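Local coordinates for protein putative glycoside hydrolase (Bacteroides ovatus, PDB 4ONZ) that is of unknown function but is a putative glycoside hydrolase built as a five-bladed beta-propeller, at residues 23-28 and 344-349; 137-142 and 174-179; 144-149 and 162-167; 322-327 and 336-341. One frame throughout, in Å; residues are numbered along the deposited sequence.

Contact 1. Residues 23-28 and 344-349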
loop_
_atom_site.group_PDB
_atom_site.type_symbol
_atom_site.label_atom_id
_atom_site.label_comp_id
_atom_site.label_asym_id
_atom_site.label_seq_id
_atom_site.Cartn_x
_atom_site.Cartn_y
_atom_site.Cartn_z
ATOM N N GLY A 23 -3.291 -21.109 11.352
ATOM C CA GLY A 23 -2.566 -20.818 12.578
ATOM C C GLY A 23 -1.388 -19.877 12.584
ATOM O O GLY A 23 -0.783 -19.699 13.632
ATOM N N VAL A 24 -1.048 -19.266 11.453
ATOM C CA VAL A 24 0.138 -18.399 11.408
ATOM C C VAL A 24 -0.157 -16.926 11.667
ATOM O O VAL A 24 0.748 -16.168 12.019
ATOM C CB VAL A 24 0.894 -18.495 10.059
ATOM C CG1 VAL A 24 1.148 -19.949 9.696
ATOM C CG2 VAL A 24 0.140 -17.788 8.934
ATOM N N ASN A 25 -1.411 -16.513 11.492
ATOM C CA ASN A 25 -1.757 -15.104 11.629
ATOM C C ASN A 25 -2.250 -14.679 13.004
ATOM O O ASN A 25 -2.950 -15.440 13.669
ATOM C CB ASN A 25 -2.801 -14.722 10.584
ATOM C CG ASN A 25 -2.209 -14.573 9.209
ATOM O OD1 ASN A 25 -1.212 -13.875 9.028
ATOM N ND2 ASN A 25 -2.840 -15.193 8.220
ATOM N N PRO A 26 -1.932 -13.435 13.411
ATOM C CA PRO A 26 -1.160 -12.409 12.691
ATOM C C PRO A 26 0.349 -12.662 12.714
ATOM O O PRO A 26 0.861 -13.269 13.659
ATOM C CB PRO A 26 -1.488 -11.122 13.458
ATOM C CG PRO A 26 -1.806 -11.584 14.836
ATOM C CD PRO A 26 -2.462 -12.927 14.690
ATOM N N VAL A 27 1.050 -12.200 11.682
ATOM C CA VAL A 27 2.504 -12.384 11.586
ATOM C C VAL A 27 3.320 -11.250 12.241
ATOM O O VAL A 27 4.483 -11.450 12.566
ATOM C CB VAL A 27 2.976 -12.639 10.129
ATOM C CG1 VAL A 27 2.423 -13.967 9.623
ATOM C CG2 VAL A 27 2.593 -11.511 9.188
ATOM N N ILE A 28 2.721 -10.069 12.419
ATOM C CA ILE A 28 3.374 -8.938 13.093
ATOM C C ILE A 28 2.356 -8.282 14.025
ATOM O O ILE A 28 1.289 -7.863 13.589
ATOM C CB ILE A 28 3.913 -7.860 12.113
ATOM C CG1 ILE A 28 4.849 -8.472 11.065
ATOM C CG2 ILE A 28 4.647 -6.757 12.875
ATOM C CD1 ILE A 28 5.321 -7.489 10.016
ATOM N N GLN A 344 -2.896 -5.237 13.337
ATOM C CA GLN A 344 -1.841 -6.231 13.128
ATOM C C GLN A 344 -1.556 -6.466 11.644
ATOM O O GLN A 344 -2.245 -5.917 10.785
ATOM C CB GLN A 344 -2.256 -7.528 13.823
ATOM C CG GLN A 344 -2.334 -7.398 15.340
ATOM C CD GLN A 344 -3.218 -8.455 15.972
ATOM O OE1 GLN A 344 -4.298 -8.768 15.457
ATOM N NE2 GLN A 344 -2.777 -9.001 17.101
ATOM N N VAL A 345 -0.514 -7.241 11.343
ATOM C CA VAL A 345 -0.217 -7.607 9.955
ATOM C C VAL A 345 -0.487 -9.091 9.772
ATOM O O VAL A 345 -0.105 -9.917 10.612
ATOM C CB VAL A 345 1.231 -7.309 9.538
ATOM C CG1 VAL A 345 1.513 -7.828 8.125
ATOM C CG2 VAL A 345 1.531 -5.815 9.616
ATOM N N ALA A 346 -1.172 -9.418 8.679
ATOM C CA ALA A 346 -1.475 -10.800 8.335
ATOM C C ALA A 346 -1.055 -11.095 6.904
ATOM O O ALA A 346 -0.801 -10.179 6.105
ATOM C CB ALA A 346 -2.952 -11.101 8.535
ATOM N N VAL A 347 -1.000 -12.384 6.588
ATOM C CA VAL A 347 -0.581 -12.838 5.272
ATOM C C VAL A 347 -1.554 -13.869 4.700
ATOM O O VAL A 347 -2.160 -14.654 5.447
ATOM C CB VAL A 347 0.853 -13.441 5.328
ATOM C CG1 VAL A 347 0.882 -14.734 6.136
ATOM C CG2 VAL A 347 1.401 -13.693 3.933
ATOM N N ALA A 348 -1.712 -13.839 3.377
ATOM C CA ALA A 348 -2.508 -14.828 2.633
ATOM C C ALA A 348 -1.693 -15.148 1.389
ATOM O O ALA A 348 -0.954 -14.294 0.880
ATOM C CB ALA A 348 -3.896 -14.309 2.281
ATOM N N VAL A 349 -1.825 -16.370 0.896
ATOM C CA VAL A 349 -0.943 -16.874 -0.162
ATOM C C VAL A 349 -1.700 -17.470 -1.343
ATOM O O VAL A 349 -2.696 -18.157 -1.154
ATOM C CB VAL A 349 -0.028 -17.969 0.437
ATOM C CG1 VAL A 349 1.013 -18.438 -0.575
ATOM C CG2 VAL A 349 0.637 -17.454 1.711
#
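N25 lays its side-chain amide against strand 344-349 and grips V347 by both of its backbone polar atoms. OD1 accepts from V347 N at 2.9 Å, with the donor tilted from the carbonyl plane. ND2 donates to V347 O at 2.9 Å, almost straight at 168°, and in the plane of the amide and on a lone pair of the oxygen. The two bonds fix the rotation of the amide. OD1 also lies beside A346, 3.3 Å from its CB, and the small A346 side chain leaves room for the carboxamide to come close to the strand. N25 is followed by a cis peptide bond. Next to it, the P26 ring is the bump that meets Q344. Its CG lies 3.6 Å from Q344 NE2, and its CB sits close to V345 O.

Further on, the loop makes one strand-like pairing with the strand. I28 and V345 form a single antiparallel, hydrogen-bonded bridge, with V345 N donating to I28 O. V27 N also donates to V345 O; I28 N does so weakly. V27 and I28 thus both face V345, a classic beta bulge. V349 bonds to L19, so the N-terminal region runs along the outer edge of the 322-350 blade. This is consistent with the ring closure of beta-propellers.

V27 straddles V345 and V347. Its CG1 rests 3.9 Å from V347 CG1, the two side chains crossing at about a right angle. V347 CG1 lies between the backbone N and the carbonyl carbon (chi1 67°). V27 CG2 meets V345 CG1 at 4.0 Å. I28 and V345 lie side by side and point the same way, CB to CB at 3.8 Å, and both reach Y67 on strand 62-70.

Contact 2. Residues 137-142 and 174-179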
loop_
_atom_site.group_PDB
_atom_site.type_symbol
_atom_site.label_atom_id
_atom_site.label_comp_id
_atom_site.label_asym_id
_atom_site.label_seq_id
_atom_site.Cartn_x
_atom_site.Cartn_y
_atom_site.Cartn_z
ATOM N N THR A 137 2.428 8.129 3.201
ATOM C CA THR A 137 1.718 9.339 3.576
ATOM C C THR A 137 2.491 10.088 4.652
ATOM O O THR A 137 2.811 9.506 5.691
ATOM C CB THR A 137 0.342 8.980 4.156
ATOM O OG1 THR A 137 -0.362 8.146 3.233
ATOM C CG2 THR A 137 -0.478 10.232 4.464
ATOM N N ALA A 138 2.810 11.358 4.387
ATOM C CA ALA A 138 3.436 12.243 5.375
ATOM C C ALA A 138 2.281 12.964 6.063
ATOM O O ALA A 138 1.401 13.513 5.394
ATOM C CB ALA A 138 4.361 13.240 4.700
ATOM N N TRP A 139 2.268 12.941 7.389
ATOM C CA TRP A 139 1.172 13.514 8.166
ATOM C C TRP A 139 1.691 14.571 9.123
ATOM O O TRP A 139 2.436 14.262 10.046
ATOM C CB TRP A 139 0.472 12.376 8.916
ATOM C CG TRP A 139 -0.696 12.699 9.798
ATOM C CD1 TRP A 139 -0.917 12.213 11.058
ATOM C CD2 TRP A 139 -1.816 13.549 9.498
ATOM N NE1 TRP A 139 -2.102 12.694 11.550
ATOM C CE2 TRP A 139 -2.671 13.521 10.620
ATOM C CE3 TRP A 139 -2.188 14.310 8.387
ATOM C CZ2 TRP A 139 -3.876 14.230 10.664
ATOM C CZ3 TRP A 139 -3.383 15.025 8.435
ATOM C CH2 TRP A 139 -4.209 14.983 9.570
ATOM N N ASN A 140 1.287 15.819 8.899
ATOM C CA ASN A 140 1.707 16.937 9.755
ATOM C C ASN A 140 0.550 17.484 10.591
ATOM O O ASN A 140 0.642 18.585 11.143
ATOM C CB ASN A 140 2.315 18.052 8.894
ATOM C CG ASN A 140 1.306 18.702 7.962
ATOM O OD1 ASN A 140 0.109 18.397 7.996
ATOM N ND2 ASN A 140 1.789 19.609 7.118
ATOM N N ARG A 141 -0.515 16.680 10.657
ATOM C CA ARG A 141 -1.767 17.001 11.366
ATOM C C ARG A 141 -2.591 18.111 10.710
ATOM O O ARG A 141 -3.604 18.529 11.258
ATOM C CB ARG A 141 -1.545 17.293 12.855
ATOM C CG ARG A 141 -0.865 16.157 13.589
ATOM C CD ARG A 141 -1.100 16.231 15.086
ATOM N NE ARG A 141 -0.163 15.383 15.812
ATOM C CZ ARG A 141 -0.140 14.059 15.724
ATOM N NH1 ARG A 141 -0.987 13.425 14.928
ATOM N NH2 ARG A 141 0.753 13.372 16.419
ATOM N N LYS A 142 -2.142 18.591 9.551
ATOM C CA LYS A 142 -2.892 19.578 8.772
ATOM C C LYS A 142 -3.376 18.895 7.483
ATOM O O LYS A 142 -4.568 18.893 7.193
ATOM C CB LYS A 142 -2.057 20.837 8.491
ATOM C CG LYS A 142 -1.805 21.668 9.749
ATOM C CD LYS A 142 -1.069 22.973 9.479
ATOM C CE LYS A 142 -1.024 23.843 10.732
ATOM N NZ LYS A 142 -0.330 25.139 10.509
ATOM N N ASN A 174 -0.289 20.936 -1.624
ATOM C CA ASN A 174 -0.975 20.880 -0.331
ATOM C C ASN A 174 -2.305 20.129 -0.436
ATOM O O ASN A 174 -3.206 20.286 0.407
ATOM C CB ASN A 174 -1.139 22.257 0.336
ATOM C CG ASN A 174 -1.234 22.151 1.852
ATOM O OD1 ASN A 174 -0.616 21.269 2.458
ATOM N ND2 ASN A 174 -1.978 23.064 2.478
ATOM N N LEU A 175 -2.395 19.280 -1.459
ATOM C CA LEU A 175 -3.531 18.404 -1.662
ATOM C C LEU A 175 -3.477 17.247 -0.658
ATOM O O LEU A 175 -2.436 16.579 -0.531
ATOM C CB LEU A 175 -3.480 17.784 -3.074
ATOM C CG LEU A 175 -4.563 16.738 -3.385
ATOM C CD1 LEU A 175 -5.936 17.394 -3.469
ATOM C CD2 LEU A 175 -4.269 15.959 -4.660
ATOM N N PHE A 176 -4.592 16.995 0.027
ATOM C CA PHE A 176 -4.736 15.831 0.908
ATOM C C PHE A 176 -4.796 14.614 -0.027
ATOM O O PHE A 176 -5.681 14.511 -0.873
ATOM C CB PHE A 176 -6.025 15.956 1.725
ATOM C CG PHE A 176 -6.157 14.964 2.851
ATOM C CD1 PHE A 176 -6.432 13.627 2.594
ATOM C CD2 PHE A 176 -6.082 15.392 4.182
ATOM C CE1 PHE A 176 -6.575 12.722 3.635
ATOM C CE2 PHE A 176 -6.241 14.498 5.226
ATOM C CZ PHE A 176 -6.478 13.155 4.948
ATOM N N CYS A 177 -3.831 13.708 0.102
ATOM C CA CYS A 177 -3.753 12.537 -0.760
ATOM C C CYS A 177 -2.896 11.445 -0.135
ATOM O O CYS A 177 -2.053 11.705 0.731
ATOM C CB CYS A 177 -3.220 12.907 -2.153
ATOM S SG CYS A 177 -1.612 13.734 -2.181
ATOM N N LYS A 178 -3.135 10.219 -0.581
ATOM C CA LYS A 178 -2.444 9.050 -0.058
ATOM C C LYS A 178 -2.628 7.855 -0.986
ATOM O O LYS A 178 -3.395 7.930 -1.950
ATOM C CB LYS A 178 -2.995 8.693 1.322
ATOM C CG LYS A 178 -4.492 8.445 1.353
ATOM C CD LYS A 178 -5.013 8.049 2.726
ATOM C CE LYS A 178 -4.766 9.103 3.786
ATOM N NZ LYS A 178 -5.371 8.663 5.070
ATOM N N SER A 179 -1.889 6.784 -0.684
ATOM C CA SER A 179 -2.006 5.486 -1.348
ATOM C C SER A 179 -1.575 5.457 -2.812
ATOM O O SER A 179 -2.411 5.541 -3.726
ATOM C CB SER A 179 -3.431 4.963 -1.179
ATOM O OG SER A 179 -3.849 5.095 0.183
HETATM O O HOH W 1 0.159 6.261 1.555
HETATM O O HOH W 2 -0.029 20.983 5.304
#
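T137 meets K178 through its hydroxyl: OG1 lies 3.3 Å from K178 CB, and the two side chains pass at a slant. With OG1 anti to the carbonyl carbon (chi1 -54°), the hydroxyl is the branch that touches K178. The K178 chain bends at chi3, and the side chain is about 5 Å from a bound unknown ligand at its nearest atoms.

The apolar contact is thin. W139 CZ3 approaches F176 CE2 at 4.3 Å, and the rings meet obliquely. One face of the W139 ring carries R141 N, 3.5 Å above the plane and over its centre. F176 also packs on A144 of the neighbouring strand.

Two waters bridge the segments. One bonds to T137 OG1 at 2.6 Å and accepts from S179 N. The other accepts from N140 ND2 and donates to N174 OD1. N140 OD1 takes K142 N at 2.7 Å, an Asx turn that shapes the loop after strand 132-139.

S179 OG bonds to E247 of strand 245-255. Segment 174-179 is the link that carries the chain from the 118-162 sheet into strand 180-187, a passage between consecutive blades of the propeller.

Contact 3. Residues 144-149 and 162-167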
loop_
_atom_site.group_PDB
_atom_site.type_symbol
_atom_site.label_atom_id
_atom_site.label_comp_id
_atom_site.label_asym_id
_atom_site.label_seq_id
_atom_site.Cartn_x
_atom_site.Cartn_y
_atom_site.Cartn_z
ATOM N N ALA A 144 -2.639 15.210 4.959
ATOM C CA ALA A 144 -2.016 13.913 4.746
ATOM C C ALA A 144 -1.626 14.020 3.266
ATOM O O ALA A 144 -2.485 14.325 2.416
ATOM C CB ALA A 144 -3.005 12.797 4.976
ATOM N N ARG A 145 -0.342 13.823 2.958
ATOM C CA ARG A 145 0.156 14.027 1.591
ATOM C C ARG A 145 1.113 12.929 1.131
ATOM O O ARG A 145 1.973 12.493 1.878
ATOM C CB ARG A 145 0.842 15.407 1.479
ATOM C CG ARG A 145 -0.066 16.598 1.811
ATOM C CD ARG A 145 0.657 17.940 1.728
ATOM N NE ARG A 145 1.556 18.126 2.864
ATOM C CZ ARG A 145 2.329 19.189 3.052
ATOM N NH1 ARG A 145 2.347 20.183 2.171
ATOM N NH2 ARG A 145 3.099 19.249 4.135
ATOM N N LEU A 146 0.927 12.485 -0.108
ATOM C CA LEU A 146 1.742 11.429 -0.677
ATOM C C LEU A 146 3.206 11.884 -0.789
ATOM O O LEU A 146 3.496 12.952 -1.353
ATOM C CB LEU A 146 1.170 11.025 -2.031
ATOM C CG LEU A 146 1.693 9.751 -2.679
ATOM C CD1 LEU A 146 1.494 8.532 -1.786
ATOM C CD2 LEU A 146 0.980 9.556 -4.007
ATOM N N ALA A 147 4.097 11.064 -0.235
ATOM C CA ALA A 147 5.520 11.342 -0.211
ATOM C C ALA A 147 6.306 10.162 -0.740
ATOM O O ALA A 147 5.804 9.025 -0.811
ATOM C CB ALA A 147 5.956 11.694 1.202
ATOM N N VAL A 148 7.560 10.439 -1.095
ATOM C CA VAL A 148 8.441 9.444 -1.670
ATOM C C VAL A 148 9.737 9.317 -0.885
ATOM O O VAL A 148 10.348 10.332 -0.545
ATOM C CB VAL A 148 8.848 9.838 -3.113
ATOM C CG1 VAL A 148 9.765 8.781 -3.723
ATOM C CG2 VAL A 148 7.623 10.057 -3.989
ATOM N N ALA A 149 10.159 8.072 -0.643
ATOM C CA ALA A 149 11.460 7.763 -0.042
ATOM C C ALA A 149 12.101 6.664 -0.882
ATOM O O ALA A 149 11.392 5.883 -1.517
ATOM C CB ALA A 149 11.316 7.287 1.407
ATOM N N LEU A 162 7.433 15.541 -1.186
ATOM C CA LEU A 162 6.098 15.164 -1.667
ATOM C C LEU A 162 6.100 14.740 -3.124
ATOM O O LEU A 162 6.781 15.334 -3.945
ATOM C CB LEU A 162 5.122 16.327 -1.482
ATOM C CG LEU A 162 5.015 16.821 -0.044
ATOM C CD1 LEU A 162 4.011 17.956 0.023
ATOM C CD2 LEU A 162 4.628 15.681 0.892
ATOM N N ALA A 163 5.317 13.710 -3.433
ATOM C CA ALA A 163 5.189 13.228 -4.802
ATOM C C ALA A 163 4.693 14.317 -5.765
ATOM O O ALA A 163 5.103 14.355 -6.924
ATOM C CB ALA A 163 4.256 12.044 -4.831
ATOM N N PHE A 164 3.827 15.210 -5.288
ATOM C CA PHE A 164 3.257 16.252 -6.145
ATOM C C PHE A 164 3.769 17.646 -5.817
ATOM O O PHE A 164 3.073 18.630 -6.053
ATOM C CB PHE A 164 1.715 16.230 -6.066
ATOM C CG PHE A 164 1.101 14.864 -6.315
ATOM C CD1 PHE A 164 1.627 14.008 -7.273
ATOM C CD2 PHE A 164 -0.047 14.466 -5.640
ATOM C CE1 PHE A 164 1.059 12.767 -7.517
ATOM C CE2 PHE A 164 -0.627 13.222 -5.884
ATOM C CZ PHE A 164 -0.077 12.374 -6.827
ATOM N N ASP A 165 4.979 17.743 -5.272
ATOM C CA ASP A 165 5.518 19.055 -4.909
ATOM C C ASP A 165 5.740 19.957 -6.119
ATOM O O ASP A 165 5.398 21.141 -6.095
ATOM C CB ASP A 165 6.856 18.939 -4.178
ATOM C CG ASP A 165 7.321 20.287 -3.600
ATOM O OD1 ASP A 165 6.561 20.896 -2.819
ATOM O OD2 ASP A 165 8.441 20.736 -3.921
ATOM N N LYS A 166 6.308 19.384 -7.171
ATOM C CA LYS A 166 6.750 20.151 -8.346
ATOM C C LYS A 166 5.682 20.394 -9.413
ATOM O O LYS A 166 5.495 21.515 -9.886
ATOM C CB LYS A 166 7.921 19.385 -8.969
ATOM C CG LYS A 166 8.699 20.062 -10.091
ATOM C CD LYS A 166 9.570 19.020 -10.790
ATOM C CE LYS A 166 10.348 19.563 -11.983
ATOM N NZ LYS A 166 11.581 20.277 -11.573
ATOM N N ALA A 167 4.983 19.337 -9.787
ATOM C CA ALA A 167 4.023 19.391 -10.899
ATOM C C ALA A 167 3.086 20.614 -10.949
ATOM O O ALA A 167 2.465 21.005 -9.954
ATOM C CB ALA A 167 3.211 18.106 -10.945
HETATM O O HOH W 3 2.074 14.833 -2.751
#
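A163 packs closely on strand 144-149. Its N donates to L146 O at 2.9 Å, and its CB sits 4.0 Å from V148 CG2. Just before it, L162 and A147 are an antiparallel, non-hydrogen-bonded pair, with CA atoms only 4.1 Å apart and side chains that diverge. L162 CA brings a CA-H to the same L146 oxygen at 3.4 Å. L146 has two conformers; in one its side chain also touches A163 CB and the F164 ring, so this part of the packing is less certain. F164 goes on to meet W204 of another sheet.

Toward R145, which is partly exposed, the contact narrows to one side chain: L162 CD1 lies over one face of the R145 guanidinium, 3.3 Å above its plane and off-centre toward the rim. R145 NH1 has its bond elsewhere, to N173 O. A water fills the corner between strand and turn: it donates to L146 O at 2.7 Å and accepts from F164 N. L146 O thus takes both a backbone N-H and a water.

L162 to D165 form a type I turn. Here the edge strand 158-162 leaves its four-stranded antiparallel sheet, a blade of the propeller.

Contact 4. Residues 322-327 and 336-341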
loop_
_atom_site.group_PDB
_atom_site.type_symbol
_atom_site.label_atom_id
_atom_site.label_comp_id
_atom_site.label_asym_id
_atom_site.label_seq_id
_atom_site.Cartn_x
_atom_site.Cartn_y
_atom_site.Cartn_z
ATOM N N VAL A 322 -10.073 -5.569 6.745
ATOM C CA VAL A 322 -8.788 -5.939 6.155
ATOM C C VAL A 322 -8.373 -4.877 5.137
ATOM O O VAL A 322 -9.222 -4.326 4.430
ATOM C CB VAL A 322 -8.800 -7.347 5.503
ATOM C CG1 VAL A 322 -9.116 -8.396 6.546
ATOM C CG2 VAL A 322 -9.787 -7.440 4.348
ATOM N N PHE A 323 -7.073 -4.579 5.087
ATOM C CA PHE A 323 -6.544 -3.533 4.200
ATOM C C PHE A 323 -5.282 -4.054 3.532
ATOM O O PHE A 323 -4.240 -4.200 4.182
ATOM C CB PHE A 323 -6.269 -2.265 4.997
ATOM C CG PHE A 323 -6.006 -1.057 4.142
ATOM C CD1 PHE A 323 -7.059 -0.313 3.636
ATOM C CD2 PHE A 323 -4.715 -0.647 3.869
ATOM C CE1 PHE A 323 -6.831 0.811 2.859
ATOM C CE2 PHE A 323 -4.483 0.474 3.101
ATOM C CZ PHE A 323 -5.540 1.206 2.596
ATOM N N ILE A 324 -5.403 -4.346 2.239
ATOM C CA ILE A 324 -4.343 -4.980 1.447
ATOM C C ILE A 324 -3.343 -3.960 0.963
ATOM O O ILE A 324 -3.726 -2.973 0.337
ATOM C CB ILE A 324 -4.910 -5.702 0.208
ATOM C CG1 ILE A 324 -6.122 -6.569 0.562
ATOM C CG2 ILE A 324 -3.835 -6.536 -0.475
ATOM C CD1 ILE A 324 -5.913 -7.562 1.675
ATOM N N GLU A 325 -2.059 -4.194 1.226
ATOM C CA GLU A 325 -1.064 -3.176 0.879
ATOM C C GLU A 325 0.290 -3.688 0.379
ATOM O O GLU A 325 1.085 -2.902 -0.162
ATOM C CB GLU A 325 -0.917 -2.260 2.099
ATOM C CG GLU A 325 -0.144 -0.956 1.901
ATOM C CD GLU A 325 -0.324 -0.011 3.079
ATOM O OE1 GLU A 325 -1.380 -0.095 3.759
ATOM O OE2 GLU A 325 0.585 0.820 3.339
ATOM N N GLY A 326 0.548 -4.986 0.545
ATOM C CA GLY A 326 1.783 -5.595 0.071
ATOM C C GLY A 326 1.522 -6.814 -0.782
ATOM O O GLY A 326 0.623 -7.593 -0.495
ATOM N N LEU A 327 2.313 -6.970 -1.838
ATOM C CA LEU A 327 2.194 -8.094 -2.741
ATOM C C LEU A 327 3.574 -8.477 -3.246
ATOM O O LEU A 327 4.261 -7.669 -3.891
ATOM C CB LEU A 327 1.291 -7.741 -3.923
ATOM C CG LEU A 327 1.082 -8.847 -4.951
ATOM C CD1 LEU A 327 0.376 -10.056 -4.332
ATOM C CD2 LEU A 327 0.289 -8.303 -6.133
ATOM N N LEU A 336 0.283 -12.027 -0.102
ATOM C CA LEU A 336 -0.479 -10.800 0.118
ATOM C C LEU A 336 -0.359 -10.412 1.595
ATOM O O LEU A 336 -0.688 -11.221 2.466
ATOM C CB LEU A 336 -1.943 -11.101 -0.209
ATOM C CG LEU A 336 -2.893 -9.960 -0.514
ATOM C CD1 LEU A 336 -2.399 -9.220 -1.747
ATOM C CD2 LEU A 336 -4.278 -10.527 -0.747
ATOM N N TYR A 337 0.084 -9.188 1.874
ATOM C CA TYR A 337 0.227 -8.697 3.240
ATOM C C TYR A 337 -0.780 -7.600 3.472
ATOM O O TYR A 337 -0.923 -6.683 2.654
ATOM C CB TYR A 337 1.652 -8.220 3.520
ATOM C CG TYR A 337 2.617 -9.359 3.531
ATOM C CD1 TYR A 337 2.782 -10.124 4.673
ATOM C CD2 TYR A 337 3.319 -9.721 2.383
ATOM C CE1 TYR A 337 3.643 -11.206 4.682
ATOM C CE2 TYR A 337 4.179 -10.789 2.389
ATOM C CZ TYR A 337 4.338 -11.527 3.544
ATOM O OH TYR A 337 5.168 -12.615 3.562
ATOM N N TYR A 338 -1.474 -7.696 4.589
ATOM C CA TYR A 338 -2.554 -6.768 4.884
ATOM C C TYR A 338 -2.669 -6.441 6.343
ATOM O O TYR A 338 -2.216 -7.211 7.202
ATOM C CB TYR A 338 -3.877 -7.356 4.392
ATOM C CG TYR A 338 -4.319 -8.700 4.991
ATOM C CD1 TYR A 338 -3.800 -9.923 4.525
ATOM C CD2 TYR A 338 -5.330 -8.751 5.940
ATOM C CE1 TYR A 338 -4.243 -11.139 5.053
ATOM C CE2 TYR A 338 -5.773 -9.954 6.466
ATOM C CZ TYR A 338 -5.238 -11.142 6.024
ATOM O OH TYR A 338 -5.717 -12.318 6.575
ATOM N N GLY A 339 -3.241 -5.268 6.602
ATOM C CA GLY A 339 -3.539 -4.836 7.937
ATOM C C GLY A 339 -4.832 -5.541 8.293
ATOM O O GLY A 339 -5.770 -5.587 7.480
ATOM N N CYS A 340 -4.863 -6.131 9.480
ATOM C CA CYS A 340 -6.050 -6.818 9.953
ATOM C C CYS A 340 -6.505 -6.139 11.242
ATOM O O CYS A 340 -5.701 -5.881 12.147
ATOM C CB CYS A 340 -5.791 -8.336 10.103
ATOM S SG CYS A 340 -4.487 -8.817 11.242
ATOM N N ALA A 341 -7.787 -5.772 11.280
ATOM C CA ALA A 341 -8.395 -5.120 12.439
ATOM C C ALA A 341 -7.764 -3.774 12.789
ATOM O O ALA A 341 -7.808 -3.353 13.949
ATOM C CB ALA A 341 -8.348 -6.062 13.643
#
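The Y338 ring takes V322 CG1 obliquely at its CE2, 3.7 Å away, and I324 CD1 comes to Y338 CB at 3.4 Å. L336 O lies in plane at the ring edge. The ring is put there by CG standing between the backbone N and the carbonyl carbon (chi1 60°). Its OH bonds to E312, and its ring meets F305 edge-to-face. F323 leaves its strand on the other face of the sheet. E325 OE1 lies in plane at its ring edge, Y281 meets it edge-to-face, and a bound unknown ligand is about 3 Å from the side chain at the nearest atoms.

Strands 322-330 and 333-340 form an antiparallel hairpin in the last blade of the five-bladed propeller. F323 and G339 are a hydrogen-bonded pair, joined both ways. Next comes a classic beta bulge: E325 N and G326 N both donate to Y337 O, each at 3.1 Å, while Y337 N returns a bond to G326 O. The register shifts by one there.

Across the bulge, on the face that carries I324, L327, L336 and Y338, packing is tight. I324 CG2 and L336 CD1 are 3.3 Å apart, closer than usual carbon contact, with the side chains at about a right angle. L336 CD1 also meets L327 CD1, at 3.9 Å. On the opposite face, Y337 OH bonds to G92 O.

In the fold
The chain opens contact 1 near its N terminus, at 23-28, and closes it only at 344-349, so the other three contacts nest inside this long loop. Contact 2 opens at 137-142. Contact 3 joins 144-149 to 162-167 and lies wholly inside it, before 174-179 closes contact 2. The two touch through neighbouring strands 132-139 and 144-151 of one blade. Contact 4, the 322-340 hairpin, follows in series and does not cross them. Strand 333-340 then pairs with 344-350, which brings contacts 4 and 1 together in one sheet. Contacts 2 and 3 lie across the chain's centre from contact 1.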